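Local coordinates for protein taurocyamine kinase (Schistosoma mansoni, PDB 4WOE) that reversibly transfers phosphate between ATP and taurocyamine, a guanidino phosphagen precursor, using magnesium as cofactor, at residues A[455-460]-A[689-694]. The protein carries 4 engineered substitutions. Sequence-based numbering, arbitrary orientation.
Sequences FKHPAP and RRLGLT
The turn that leads from strand 682-687 into helix 695-711, in the C-terminal catalytic domain, is contacted by H457 and P458 of the long loop between helix 437-448 and strand 480-489. H457 carries the polar part. Its CG lies anti to the backbone N (chi1 174°), which sends the imidazole across to the backbone of the turn, where G692 N donates to H457 ND1 at 2.9 Å. The bond is nearly straight, 172° at the hydrogen, and reaches ND1 at the ring edge, 10° out of plane. ND1 acts as acceptor here, so a neutral ring would probably carry its proton on NE2. L693 O lies oblique to the ring, 3.1 Å from H457 CE1, and L691 CG comes to 3.9 Å from H457 ND1. G692 has a positive phi, a conformation that glycine adopts readily.

P458 adds the apolar part. Its CD sits over one face of the H457 ring, offset toward the rim, while P458 CG packs 3.5 Å from L693 C. Further along, P458 CB meets the methyl CG2 of T694 at 3.7 Å. T694 is the N-cap of helix 695-711; its side chain caps a backbone N just past T694, while CG2 lies beside the proline ring. Q697 OE1 in turn accepts from T694 N.

Leading away from this contact, the R690 side chain is bonded to N634 through NE and lies near the side chains of R669 and R640, predicted ATP-binding residues; it is about 5 Å from the bound ADP at the nearest atoms. The contact thus joins the long loop to a strand-to-helix turn with a threonine N-cap in the catalytic domain of a phosphagen kinase, a turn whose R690 side chain reaches toward the nucleotide site.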
loop_
_atom_site.group_PDB
_atom_site.type_symbol
_atom_site.label_atom_id
_atom_site.label_comp_id
_atom_site.label_asym_id
_atom_site.label_seq_id
_atom_site.Cartn_x
_atom_site.Cartn_y
_atom_site.Cartn_z
ATOM N N PHE A 455 -39.912 17.202 4.868
ATOM C CA PHE A 455 -40.356 16.698 3.581
ATOM C C PHE A 455 -39.474 15.583 2.992
ATOM O O PHE A 455 -38.252 15.588 3.141
ATOM C CB PHE A 455 -40.454 17.866 2.601
ATOM C CG PHE A 455 -41.295 18.995 3.109
ATOM C CD1 PHE A 455 -42.618 18.773 3.490
ATOM C CD2 PHE A 455 -40.767 20.277 3.233
ATOM C CE1 PHE A 455 -43.407 19.819 3.975
ATOM C CE2 PHE A 455 -41.542 21.326 3.724
ATOM C CZ PHE A 455 -42.859 21.097 4.097
ATOM N N LYS A 456 -40.124 14.623 2.343
ATOM C CA LYS A 456 -39.464 13.612 1.510
ATOM C C LYS A 456 -38.495 14.217 0.508
ATOM O O LYS A 456 -38.745 15.312 -0.007
ATOM C CB LYS A 456 -40.501 12.827 0.711
ATOM C CG LYS A 456 -40.913 11.525 1.284
ATOM C CD LYS A 456 -42.119 10.999 0.529
ATOM C CE LYS A 456 -43.405 11.629 1.065
ATOM N NZ LYS A 456 -43.556 11.376 2.526
ATOM N N HIS A 457 -37.422 13.498 0.190
ATOM C CA HIS A 457 -36.705 13.804 -1.049
ATOM C C HIS A 457 -37.700 13.545 -2.178
ATOM O O HIS A 457 -38.419 12.549 -2.148
ATOM C CB HIS A 457 -35.435 12.961 -1.218
ATOM C CG HIS A 457 -34.759 13.154 -2.542
ATOM N ND1 HIS A 457 -33.822 14.143 -2.763
ATOM C CD2 HIS A 457 -34.898 12.495 -3.717
ATOM C CE1 HIS A 457 -33.412 14.083 -4.018
ATOM N NE2 HIS A 457 -34.050 13.095 -4.619
ATOM N N PRO A 458 -37.787 14.471 -3.139
ATOM C CA PRO A 458 -38.721 14.347 -4.264
ATOM C C PRO A 458 -38.618 13.005 -4.995
ATOM O O PRO A 458 -37.519 12.450 -5.069
ATOM C CB PRO A 458 -38.306 15.503 -5.197
ATOM C CG PRO A 458 -36.978 16.013 -4.641
ATOM C CD PRO A 458 -37.036 15.737 -3.191
ATOM N N ALA A 459 -39.739 12.497 -5.513
ATOM C CA ALA A 459 -39.725 11.329 -6.397
ATOM C C ALA A 459 -38.794 11.593 -7.588
ATOM O O ALA A 459 -38.440 12.737 -7.857
ATOM C CB ALA A 459 -41.148 10.997 -6.875
ATOM N N PRO A 460 -38.359 10.533 -8.279
ATOM C CA PRO A 460 -37.519 10.771 -9.462
ATOM C C PRO A 460 -38.210 11.718 -10.442
ATOM O O PRO A 460 -39.323 11.438 -10.853
ATOM C CB PRO A 460 -37.355 9.377 -10.059
ATOM C CG PRO A 460 -37.450 8.452 -8.886
ATOM C CD PRO A 460 -38.421 9.102 -7.916
ATOM N N ARG A 689 -24.964 19.871 -3.968
ATOM C CA ARG A 689 -26.050 19.122 -3.333
ATOM C C ARG A 689 -26.785 18.231 -4.335
ATOM O O ARG A 689 -26.915 18.547 -5.525
ATOM C CB ARG A 689 -27.032 20.062 -2.612
ATOM C CG ARG A 689 -27.821 21.034 -3.491
ATOM C CD ARG A 689 -28.626 22.006 -2.596
ATOM N NE ARG A 689 -30.053 21.677 -2.494
ATOM C CZ ARG A 689 -31.029 22.317 -3.138
ATOM N NH1 ARG A 689 -30.743 23.340 -3.925
ATOM N NH2 ARG A 689 -32.293 21.938 -2.984
ATOM N N ARG A 690 -27.237 17.094 -3.824
ATOM C CA ARG A 690 -27.851 16.067 -4.639
ATOM C C ARG A 690 -29.186 15.641 -4.042
ATOM O O ARG A 690 -30.011 15.035 -4.713
ATOM C CB ARG A 690 -26.917 14.866 -4.750
ATOM C CG ARG A 690 -25.458 15.222 -4.989
ATOM C CD ARG A 690 -24.729 14.049 -5.664
ATOM N NE ARG A 690 -23.288 14.037 -5.407
ATOM C CZ ARG A 690 -22.433 14.949 -5.865
ATOM N NH1 ARG A 690 -22.868 15.964 -6.608
ATOM N NH2 ARG A 690 -21.139 14.835 -5.574
ATOM N N LEU A 691 -29.380 15.970 -2.766
ATOM C CA LEU A 691 -30.580 15.575 -2.027
ATOM C C LEU A 691 -31.436 16.801 -1.694
ATOM O O LEU A 691 -30.900 17.884 -1.422
ATOM C CB LEU A 691 -30.187 14.815 -0.752
ATOM C CG LEU A 691 -31.294 14.373 0.203
ATOM C CD1 LEU A 691 -31.097 12.901 0.512
ATOM C CD2 LEU A 691 -31.263 15.186 1.484
ATOM N N GLY A 692 -32.758 16.640 -1.731
ATOM C CA GLY A 692 -33.657 17.730 -1.383
ATOM C C GLY A 692 -33.995 18.591 -2.587
ATOM O O GLY A 692 -34.325 19.767 -2.448
ATOM N N LEU A 693 -33.904 17.987 -3.772
ATOM C CA LEU A 693 -34.150 18.661 -5.040
ATOM C C LEU A 693 -34.200 17.603 -6.142
ATOM O O LEU A 693 -33.684 16.505 -5.962
ATOM C CB LEU A 693 -33.068 19.713 -5.341
ATOM C CG LEU A 693 -31.681 19.289 -5.836
ATOM C CD1 LEU A 693 -30.872 20.511 -6.276
ATOM C CD2 LEU A 693 -30.918 18.499 -4.781
ATOM N N THR A 694 -34.829 17.935 -7.269
ATOM C CA THR A 694 -35.005 16.991 -8.372
ATOM C C THR A 694 -33.804 17.012 -9.321
ATOM O O THR A 694 -32.906 17.855 -9.192
ATOM C CB THR A 694 -36.282 17.294 -9.198
ATOM O OG1 THR A 694 -36.127 18.556 -9.852
ATOM C CG2 THR A 694 -37.556 17.313 -8.306
#